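Local coordinates for extracellular solute-binding protein family 1 (Arthrobacter chlorophenolicus, PDB 4R2F) that probably captures sugars outside the cell for an ABC-type transporter, and binds the beta-glucan disaccharide laminaribiose, at residues K304-P310 and I376-F380; P150-I155 and M345-V350. One frame throughout, in Å; residues are numbered along the deposited sequence.

Contact 1 (K304-P310 and I376-F380); sequences KAALIFP and IAKTF. With BGC (beta-D-glucopyranose), chain B.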
loop_
_atom_site.group_PDB
_atom_site.type_symbol
_atom_site.label_atom_id
_atom_site.label_comp_id
_atom_site.label_asym_id
_atom_site.label_seq_id
_atom_site.Cartn_x
_atom_site.Cartn_y
_atom_site.Cartn_z
ATOM N N LYS A 304 18.091 5.261 4.490
ATOM C CA LYS A 304 17.223 5.267 3.315
ATOM C C LYS A 304 16.264 4.099 3.428
ATOM O O LYS A 304 16.681 2.995 3.756
ATOM C CB LYS A 304 18.062 5.072 2.070
ATOM C CG LYS A 304 19.141 6.117 1.909
ATOM C CD LYS A 304 18.506 7.412 1.465
ATOM C CE LYS A 304 18.395 7.435 -0.039
ATOM N NZ LYS A 304 19.658 7.988 -0.595
ATOM N N ALA A 305 14.979 4.356 3.197
ATOM C CA ALA A 305 13.978 3.290 3.090
ATOM C C ALA A 305 12.803 3.710 2.217
ATOM O O ALA A 305 12.496 4.896 2.112
ATOM C CB ALA A 305 13.481 2.879 4.461
ATOM N N ALA A 306 12.173 2.713 1.589
ATOM C CA ALA A 306 10.882 2.858 0.921
ATOM C C ALA A 306 9.917 1.874 1.558
ATOM O O ALA A 306 10.325 0.811 2.023
ATOM C CB ALA A 306 11.003 2.570 -0.576
ATOM N N LEU A 307 8.650 2.256 1.615
ATOM C CA LEU A 307 7.585 1.413 2.163
ATOM C C LEU A 307 6.933 0.646 1.014
ATOM O O LEU A 307 6.627 1.232 -0.023
ATOM C CB LEU A 307 6.557 2.269 2.859
ATOM C CG LEU A 307 5.310 1.563 3.373
ATOM C CD1 LEU A 307 5.712 0.497 4.394
ATOM C CD2 LEU A 307 4.378 2.568 4.005
ATOM N N ILE A 308 6.743 -0.659 1.205
ATOM C CA ILE A 308 6.107 -1.527 0.217
ATOM C C ILE A 308 5.114 -2.500 0.874
ATOM O O ILE A 308 5.326 -2.942 2.010
ATOM C CB ILE A 308 7.181 -2.271 -0.606
ATOM C CG1 ILE A 308 6.634 -2.721 -1.965
ATOM C CG2 ILE A 308 7.770 -3.458 0.164
ATOM C CD1 ILE A 308 7.757 -3.167 -2.901
ATOM N N PHE A 309 4.024 -2.791 0.144
ATOM C CA PHE A 309 2.960 -3.720 0.546
ATOM C C PHE A 309 2.946 -4.896 -0.437
ATOM O O PHE A 309 2.777 -4.702 -1.640
ATOM C CB PHE A 309 1.584 -3.053 0.575
ATOM C CG PHE A 309 1.492 -1.958 1.576
ATOM C CD1 PHE A 309 1.921 -0.683 1.248
ATOM C CD2 PHE A 309 1.029 -2.206 2.860
ATOM C CE1 PHE A 309 1.882 0.353 2.182
ATOM C CE2 PHE A 309 0.974 -1.177 3.802
ATOM C CZ PHE A 309 1.418 0.096 3.456
ATOM N N PRO A 310 3.128 -6.118 0.080
ATOM C CA PRO A 310 3.078 -7.322 -0.727
ATOM C C PRO A 310 1.656 -7.807 -0.920
ATOM O O PRO A 310 1.221 -8.758 -0.269
ATOM C CB PRO A 310 3.865 -8.317 0.124
ATOM C CG PRO A 310 3.557 -7.928 1.518
ATOM C CD PRO A 310 3.392 -6.423 1.501
ATOM N N ILE A 376 15.505 -0.494 -1.687
ATOM C CA ILE A 376 15.490 -0.069 -0.273
ATOM C C ILE A 376 14.145 -0.328 0.395
ATOM O O ILE A 376 13.879 0.155 1.505
ATOM C CB ILE A 376 15.856 1.414 -0.140
ATOM C CG1 ILE A 376 14.955 2.280 -1.032
ATOM C CG2 ILE A 376 17.342 1.627 -0.493
ATOM C CD1 ILE A 376 15.006 3.743 -0.666
ATOM N N ALA A 377 13.316 -1.114 -0.277
ATOM C CA ALA A 377 11.949 -1.334 0.153
ATOM C C ALA A 377 11.853 -2.189 1.417
ATOM O O ALA A 377 12.536 -3.177 1.544
ATOM C CB ALA A 377 11.175 -1.997 -0.967
ATOM N N LYS A 378 10.967 -1.806 2.335
ATOM C CA LYS A 378 10.681 -2.567 3.559
ATOM C C LYS A 378 9.169 -2.587 3.810
ATOM O O LYS A 378 8.431 -1.729 3.309
ATOM C CB LYS A 378 11.382 -1.898 4.727
ATOM C CG LYS A 378 12.897 -2.103 4.740
ATOM C CD LYS A 378 13.552 -1.082 5.659
ATOM C CE LYS A 378 15.044 -1.321 5.863
ATOM N NZ LYS A 378 15.299 -2.247 6.995
ATOM N N THR A 379 8.697 -3.563 4.570
ATOM C CA THR A 379 7.292 -3.660 4.879
ATOM C C THR A 379 7.031 -3.198 6.306
ATOM O O THR A 379 7.940 -2.862 7.056
ATOM C CB THR A 379 6.747 -5.102 4.730
ATOM O OG1 THR A 379 7.228 -5.934 5.814
ATOM C CG2 THR A 379 7.109 -5.697 3.362
ATOM N N PHE A 380 5.761 -3.203 6.669
ATOM C CA PHE A 380 5.330 -2.971 8.053
ATOM C C PHE A 380 5.994 -3.909 9.082
ATOM O O PHE A 380 5.967 -3.595 10.263
ATOM C CB PHE A 380 3.820 -3.166 8.152
ATOM C CG PHE A 380 2.982 -1.944 7.807
ATOM C CD1 PHE A 380 3.501 -0.822 7.173
ATOM C CD2 PHE A 380 1.628 -1.969 8.098
ATOM C CE1 PHE A 380 2.680 0.260 6.876
ATOM C CE2 PHE A 380 0.813 -0.884 7.813
ATOM C CZ PHE A 380 1.338 0.216 7.195
HETATM C C2 BGC B . -2.095 -1.290 0.552
HETATM C C3 BGC B . -2.553 -2.533 1.316
HETATM C C4 BGC B . -2.976 -2.148 2.727
HETATM C C5 BGC B . -4.034 -1.053 2.674
HETATM C C6 BGC B . -4.402 -0.543 4.074
HETATM C C1 BGC B . -3.288 -0.350 0.529
HETATM O O2 BGC B . -1.681 -1.621 -0.767
HETATM O O3 BGC B . -1.505 -3.501 1.367
HETATM O O4 BGC B . -3.561 -3.269 3.376
HETATM O O5 BGC B . -3.574 0.046 1.880
HETATM O O6 BGC B . -3.283 0.078 4.745
HETATM O O HOH W 1 16.047 0.175 3.382
HETATM O O HOH W 2 3.956 -3.039 4.392
#

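Contact 2 (P150-I155 and M345-V350); sequences PWQLDI and MNALPV. With BGC (beta-D-glucopyranose), chain C; BGC (beta-D-glucopyranose), chain B.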
loop_
_atom_site.group_PDB
_atom_site.type_symbol
_atom_site.label_atom_id
_atom_site.label_comp_id
_atom_site.label_asym_id
_atom_site.label_seq_id
_atom_site.Cartn_x
_atom_site.Cartn_y
_atom_site.Cartn_z
ATOM N N PRO A 150 0.873 -13.775 -4.347
ATOM C CA PRO A 150 1.094 -12.356 -4.639
ATOM C C PRO A 150 0.530 -11.914 -5.966
ATOM O O PRO A 150 0.536 -12.692 -6.906
ATOM C CB PRO A 150 2.626 -12.239 -4.684
ATOM C CG PRO A 150 3.089 -13.614 -5.069
ATOM C CD PRO A 150 2.143 -14.530 -4.352
ATOM N N TRP A 151 0.065 -10.670 -6.064
ATOM C CA TRP A 151 -0.394 -10.159 -7.373
ATOM C C TRP A 151 0.150 -8.793 -7.749
ATOM O O TRP A 151 0.184 -8.434 -8.920
ATOM C CB TRP A 151 -1.936 -10.226 -7.504
ATOM C CG TRP A 151 -2.733 -9.133 -6.847
ATOM C CD1 TRP A 151 -3.000 -8.994 -5.506
ATOM C CD2 TRP A 151 -3.380 -8.031 -7.493
ATOM N NE1 TRP A 151 -3.745 -7.862 -5.285
ATOM C CE2 TRP A 151 -4.012 -7.264 -6.485
ATOM C CE3 TRP A 151 -3.510 -7.626 -8.826
ATOM C CZ2 TRP A 151 -4.755 -6.116 -6.775
ATOM C CZ3 TRP A 151 -4.223 -6.488 -9.104
ATOM C CH2 TRP A 151 -4.852 -5.745 -8.079
ATOM N N GLN A 152 0.574 -8.019 -6.759
ATOM C CA GLN A 152 1.215 -6.754 -7.020
ATOM C C GLN A 152 1.936 -6.275 -5.780
ATOM O O GLN A 152 1.716 -6.796 -4.674
ATOM C CB GLN A 152 0.220 -5.679 -7.525
ATOM C CG GLN A 152 -1.098 -5.551 -6.767
ATOM C CD GLN A 152 -1.159 -4.391 -5.780
ATOM O OE1 GLN A 152 -0.185 -4.076 -5.087
ATOM N NE2 GLN A 152 -2.315 -3.765 -5.696
ATOM N N LEU A 153 2.821 -5.299 -6.009
ATOM C CA LEU A 153 3.613 -4.690 -4.991
ATOM C C LEU A 153 3.314 -3.216 -4.954
ATOM O O LEU A 153 3.641 -2.477 -5.875
ATOM C CB LEU A 153 5.094 -4.919 -5.244
ATOM C CG LEU A 153 5.585 -6.367 -5.197
ATOM C CD1 LEU A 153 6.931 -6.493 -5.909
ATOM C CD2 LEU A 153 5.660 -6.834 -3.762
ATOM N N ASP A 154 2.703 -2.775 -3.867
ATOM C CA ASP A 154 2.230 -1.396 -3.793
ATOM C C ASP A 154 3.277 -0.630 -3.023
ATOM O O ASP A 154 3.354 -0.715 -1.804
ATOM C CB ASP A 154 0.865 -1.351 -3.119
ATOM C CG ASP A 154 0.251 0.052 -3.077
ATOM O OD1 ASP A 154 0.711 0.967 -3.789
ATOM O OD2 ASP A 154 -0.694 0.232 -2.289
ATOM N N ILE A 155 4.079 0.111 -3.763
ATOM C CA ILE A 155 5.213 0.865 -3.259
ATOM C C ILE A 155 4.852 2.355 -3.124
ATOM O O ILE A 155 3.902 2.814 -3.749
ATOM C CB ILE A 155 6.427 0.674 -4.217
ATOM C CG1 ILE A 155 7.750 1.038 -3.530
ATOM C CG2 ILE A 155 6.247 1.444 -5.510
ATOM C CD1 ILE A 155 8.958 0.395 -4.171
ATOM N N MET A 345 -3.027 0.283 -13.435
ATOM C CA MET A 345 -2.513 -0.023 -12.093
ATOM C C MET A 345 -1.693 1.091 -11.442
ATOM O O MET A 345 -0.982 1.869 -12.109
ATOM C CB MET A 345 -1.677 -1.295 -12.136
ATOM C CG MET A 345 -2.461 -2.566 -12.452
ATOM S SD MET A 345 -3.722 -2.976 -11.245
ATOM C CE MET A 345 -2.720 -3.107 -9.779
ATOM N N ASN A 346 -1.833 1.182 -10.120
ATOM C CA ASN A 346 -1.036 2.089 -9.296
ATOM C C ASN A 346 -0.082 1.284 -8.382
ATOM O O ASN A 346 0.136 1.637 -7.218
ATOM C CB ASN A 346 -1.936 2.964 -8.441
ATOM C CG ASN A 346 -2.626 4.049 -9.230
ATOM O OD1 ASN A 346 -3.437 4.776 -8.675
ATOM N ND2 ASN A 346 -2.319 4.163 -10.520
ATOM N N ALA A 347 0.496 0.231 -8.949
ATOM C CA ALA A 347 1.390 -0.670 -8.223
ATOM C C ALA A 347 2.333 -1.360 -9.187
ATOM O O ALA A 347 2.106 -1.351 -10.391
ATOM C CB ALA A 347 0.583 -1.704 -7.457
ATOM N N LEU A 348 3.390 -1.949 -8.638
ATOM C CA LEU A 348 4.340 -2.734 -9.410
ATOM C C LEU A 348 3.768 -4.118 -9.657
ATOM O O LEU A 348 3.021 -4.623 -8.835
ATOM C CB LEU A 348 5.664 -2.843 -8.656
ATOM C CG LEU A 348 6.495 -1.569 -8.543
ATOM C CD1 LEU A 348 7.527 -1.718 -7.451
ATOM C CD2 LEU A 348 7.180 -1.232 -9.844
ATOM N N PRO A 349 4.107 -4.742 -10.794
ATOM C CA PRO A 349 3.762 -6.163 -10.992
ATOM C C PRO A 349 4.655 -7.108 -10.200
ATOM O O PRO A 349 5.698 -6.698 -9.698
ATOM C CB PRO A 349 3.971 -6.380 -12.499
ATOM C CG PRO A 349 4.899 -5.303 -12.925
ATOM C CD PRO A 349 4.730 -4.142 -11.988
ATOM N N VAL A 350 4.223 -8.360 -10.066
ATOM C CA VAL A 350 5.036 -9.389 -9.404
ATOM C C VAL A 350 5.546 -10.438 -10.409
ATOM O O VAL A 350 6.152 -11.449 -10.017
ATOM C CB VAL A 350 4.276 -10.112 -8.269
ATOM C CG1 VAL A 350 3.930 -9.124 -7.154
ATOM C CG2 VAL A 350 3.039 -10.841 -8.793
HETATM C C2 BGC C . -3.592 2.094 -2.150
HETATM C C3 BGC C . -4.078 1.442 -0.846
HETATM C C4 BGC C . -4.771 2.505 0.018
HETATM C C5 BGC C . -5.868 3.233 -0.802
HETATM C C6 BGC C . -6.659 4.261 0.017
HETATM C C1 BGC C . -4.749 2.853 -2.825
HETATM O O1 BGC C . -4.297 3.541 -3.991
HETATM O O2 BGC C . -3.049 1.084 -3.017
HETATM O O3 BGC C . -2.942 0.799 -0.210
HETATM O O4 BGC C . -5.390 1.969 1.194
HETATM O O5 BGC C . -5.241 3.842 -1.897
HETATM O O6 BGC C . -5.760 5.189 0.628
HETATM C C2 BGC B . -2.095 -1.290 0.552
HETATM C C3 BGC B . -2.553 -2.533 1.316
HETATM C C4 BGC B . -2.976 -2.148 2.727
HETATM C C5 BGC B . -4.034 -1.053 2.674
HETATM C C6 BGC B . -4.402 -0.543 4.074
HETATM C C1 BGC B . -3.288 -0.350 0.529
HETATM O O2 BGC B . -1.681 -1.621 -0.767
HETATM O O3 BGC B . -1.505 -3.501 1.367
HETATM O O4 BGC B . -3.561 -3.269 3.376
HETATM O O5 BGC B . -3.574 0.046 1.880
HETATM O O6 BGC B . -3.283 0.078 4.745
HETATM O O HOH W 3 1.484 -8.533 -11.372
HETATM O O HOH W 4 2.401 1.738 -5.980
#

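Contact 1 (K304-P310 and I376-F380)
Phe309 turns the edge of its ring, at CE2 and CZ, onto one face of Phe380: the planes stand 69° apart, the centroids are 5.0 Å apart, and the pair is T-shaped. The ring also serves the sugar: O3 of the chain B glucose comes to 3.2 Å from Phe309 CD2, and C2 of the same glucose lies over one ring face, 3.8 Å above the plane and displaced toward the rim, while water 2 sits above the other. Replacing Phe309 by an alanine would probably strip the glucose of this apolar platform and leave the face of Phe380 without its edge partner. Leu307, with CG anti to its amide nitrogen (chi1 174°), brings CD1 to 3.8 Å from Phe380 CD1. The strands bearing these side chains pair in parallel: Ala306 N bonds to Ile376 O, Lys378 N to Ala306 O at 2.7 Å, and Ile308 N to Lys378 O. Beyond the last of these bonds, water 2 bridges Ile308 O and Phe380 N. Strand 377-378 thus flanks strand 306-316, whose Phe309 pairs through its backbone with Asp154 of strand 145-161; helix 204-215 packs on Leu307 and Phe380, and helix 389-396 on both phenylalanines.

Contact 2 (P150-I155 and M345-V350)
Part of the sugar pocket is built here, where Asp154 reaches the bound laminaribiose from a strand backed by residues 345-350. Its OD2 accepts two hydrogen bonds, from O2 of the chain C glucose and O2 of the chain B glucose, each 2.6 Å long, so one carboxylate oxygen grips both rings of the disaccharide. CG lies anti to the backbone nitrogen (chi1 -176°), which carries the carboxylate out to the sugar. The other oxygen, OD1, forms a salt bridge with Arg156, which probably stabilises the charge and restricts the group's rotation; water 4 lies 2.9 Å from Asp154 OD1 and 2.6 Å from Asn346 O. Strand 145-161 meets the short, weakly bonded strand 348-349 antiparallel, within the mixed sheet of this solute-binding fold. The pairing rests on Leu153 and Leu348, a hydrogen-bonded pair: Leu153 N to Leu348 O is nearly straight at 171°, and Leu348 N returns a bond to Leu153 O. Their CB atoms lie on the same face of the sheet, 4.0 Å apart, and Leu348 CD1 continues to Ile155 CG2. Farther along, Val350 wedges its two methyls against the backbone, CG1 at Gln152 N and CG2 at Pro150 O, while water 3 joins Trp151 O to Val350 N. The Ala347 methyl presses on the amide of Gln152, 3.4 Å from OE1, which is itself bonded to Asn311. Doubly bent, Met345 sets SD 5.2 Å from the centroid of the Trp151 six-membered ring, 66° off its normal, an oblique Met-aromatic contact; its CE packs 3.8 Å from Trp151 CZ3, and Gln152 CG lies over the indole.

Contacts 1 and 2 have centres 13 Å apart and meet directly, because strands 306-316 and 145-161 are neighbours in one sheet. Phe309 N lies 2.9 Å from Asp154 O, a probable hydrogen bond that would help hold the two sugar-binding residues side by side. Packing extends the seam: Ile308 CD1 makes an apolar contact 4.0 Å from Leu153 CB, and Ile155 CG1 lies in van der Waals contact with the carbonyl oxygen Leu307 O at 3.7 Å. Both contacts touch the chain B glucose in complementary ways, contact 1 with an aromatic ring, contact 2 with a carboxylate that also reaches the chain C glucose. His207, Asn311, Asp395 and Gly101 add further hydrogen bonds to the bound sugar. Along the chain the segments alternate, 150-155, 304-310, 345-350, 376-380, so the two pairings interlock.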